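Local coordinates for mandelate racemase/muconate lactonizing enzyme family protein (PDB 3T4W) that probably acts as a lyase or related enzyme of the enolase superfamily, on a substrate that has not been established, at residues Met23-Leu28 / Trp124-Lys129. Residues are numbered along the deposited sequence; the frame is centred on the assembly and turned at random.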
# COMPACT_ATOMS: atom_id res chain seq x y z
N MET A 23 -27.98 32.32 29.59
CA MET A 23 -28.90 32.26 28.50
C MET A 23 -29.30 30.82 28.18
O MET A 23 -28.47 29.99 27.99
CB MET A 23 -28.20 32.78 27.27
CG MET A 23 -28.46 34.15 26.87
SD MET A 23 -27.59 34.52 25.42
CE MET A 23 -26.44 33.26 25.29
N LYS A 24 -30.60 30.55 28.08
CA LYS A 24 -31.10 29.33 27.52
C LYS A 24 -31.94 29.52 26.29
O LYS A 24 -32.73 30.38 26.23
CB LYS A 24 -31.84 28.52 28.55
CG LYS A 24 -31.04 28.22 29.74
CD LYS A 24 -31.93 27.98 30.88
CE LYS A 24 -31.16 27.81 32.14
NZ LYS A 24 -32.08 27.75 33.29
N LEU A 25 -31.75 28.67 25.31
CA LEU A 25 -32.64 28.62 24.15
C LEU A 25 -34.02 28.19 24.61
O LEU A 25 -34.16 27.23 25.36
CB LEU A 25 -32.12 27.61 23.14
CG LEU A 25 -30.72 27.84 22.59
CD1 LEU A 25 -30.29 26.62 21.82
CD2 LEU A 25 -30.68 29.10 21.73
N GLN A 26 -35.06 28.90 24.16
CA GLN A 26 -36.41 28.52 24.55
C GLN A 26 -37.38 28.40 23.36
O GLN A 26 -38.09 27.41 23.25
CB GLN A 26 -36.97 29.42 25.67
CG GLN A 26 -37.88 30.55 25.25
CD GLN A 26 -38.47 31.31 26.44
OE1 GLN A 26 -38.21 30.97 27.60
NE2 GLN A 26 -39.26 32.34 26.16
N ASP A 27 -37.36 29.37 22.46
CA ASP A 27 -38.31 29.39 21.35
C ASP A 27 -37.71 28.99 20.00
O ASP A 27 -36.52 29.21 19.73
CB ASP A 27 -38.97 30.76 21.23
CG ASP A 27 -39.84 31.08 22.41
OD1 ASP A 27 -40.52 30.14 22.89
OD2 ASP A 27 -39.83 32.25 22.87
N LEU A 28 -38.55 28.42 19.15
CA LEU A 28 -38.15 28.06 17.80
C LEU A 28 -39.26 28.37 16.82
O LEU A 28 -40.40 27.93 17.00
CB LEU A 28 -37.80 26.57 17.72
CG LEU A 28 -38.08 25.94 16.35
CD1 LEU A 28 -36.92 26.20 15.41
CD2 LEU A 28 -38.36 24.45 16.48
N TRP A 124 -24.97 30.68 16.82
CA TRP A 124 -23.83 31.59 16.67
C TRP A 124 -24.26 33.04 16.47
O TRP A 124 -23.58 33.96 16.94
CB TRP A 124 -22.92 31.13 15.53
CG TRP A 124 -22.12 29.93 15.89
CD1 TRP A 124 -22.39 28.63 15.56
CD2 TRP A 124 -20.93 29.90 16.68
NE1 TRP A 124 -21.44 27.80 16.10
CE2 TRP A 124 -20.52 28.56 16.79
CE3 TRP A 124 -20.16 30.89 17.31
CZ2 TRP A 124 -19.39 28.17 17.50
CZ3 TRP A 124 -19.02 30.50 18.01
CH2 TRP A 124 -18.65 29.15 18.10
N ASP A 125 -25.38 33.25 15.78
CA ASP A 125 -25.93 34.59 15.62
C ASP A 125 -26.25 35.11 17.01
O ASP A 125 -25.86 36.22 17.38
CB ASP A 125 -27.19 34.55 14.75
CG ASP A 125 -27.56 35.92 14.19
OD1 ASP A 125 -26.65 36.77 14.08
OD2 ASP A 125 -28.75 36.13 13.85
N ILE A 126 -26.93 34.29 17.81
CA ILE A 126 -27.25 34.65 19.19
C ILE A 126 -25.99 34.95 20.02
O ILE A 126 -25.92 35.97 20.70
CB ILE A 126 -28.13 33.57 19.86
CG1 ILE A 126 -29.58 33.73 19.39
CG2 ILE A 126 -28.04 33.66 21.38
CD1 ILE A 126 -30.47 32.54 19.72
N LEU A 127 -25.01 34.06 19.97
CA LEU A 127 -23.77 34.26 20.71
C LEU A 127 -23.05 35.54 20.29
O LEU A 127 -22.48 36.24 21.11
CB LEU A 127 -22.84 33.05 20.57
CG LEU A 127 -23.33 31.75 21.21
CD1 LEU A 127 -22.62 30.52 20.63
CD2 LEU A 127 -23.16 31.82 22.72
N GLY A 128 -23.10 35.83 18.99
CA GLY A 128 -22.49 37.04 18.48
C GLY A 128 -23.14 38.29 19.06
O GLY A 128 -22.47 39.26 19.39
N LYS A 129 -24.46 38.27 19.19
CA LYS A 129 -25.17 39.41 19.73
C LYS A 129 -24.92 39.55 21.23
O LYS A 129 -24.77 40.66 21.75
CB LYS A 129 -26.66 39.32 19.41
CG LYS A 129 -26.95 39.63 17.95
CD LYS A 129 -28.30 39.10 17.50
CE LYS A 129 -28.41 39.22 15.99
NZ LYS A 129 -29.78 38.90 15.47
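Ile126 uses one branch for Met23 and the other for Leu25, taking part in two of the three side-chain contacts between the start of strand 25-33 and helix 110-130; it has the largest share of the buried surface, with Met23 close behind. Its gamma-methyl CG2 lies 4.2 Å from Met23 SD, the two side chains running past each other in opposite directions. The other branch, with CG1 anti to the carbonyl carbon (chi1 -78°), places CD1 against Leu25 CD2, 4.0 Å away; these two side chains cross at a slant. Met23 lies just ahead of the strand, and its chain as modelled bends at the last torsion, near-eclipsed and not firmly fixed at this resolution, with CE 4.4 Å from Leu127 CD2. No hydrogen bond joins the segments; all four touching residues are buried, and their contact is purely apolar. Leu50 and Thr52 of the neighbouring strand 45-52 also touch Ile126, while Cys123, earlier on the helix, meets Leu25. Nearby, Asp125 accepts a hydrogen bond from the backbone N of Trp59, tying the helix to strand 57-62 as well. Helix packing against a three-stranded antiparallel sheet in this way belongs to the alpha+beta capping domain of the enolase superfamily.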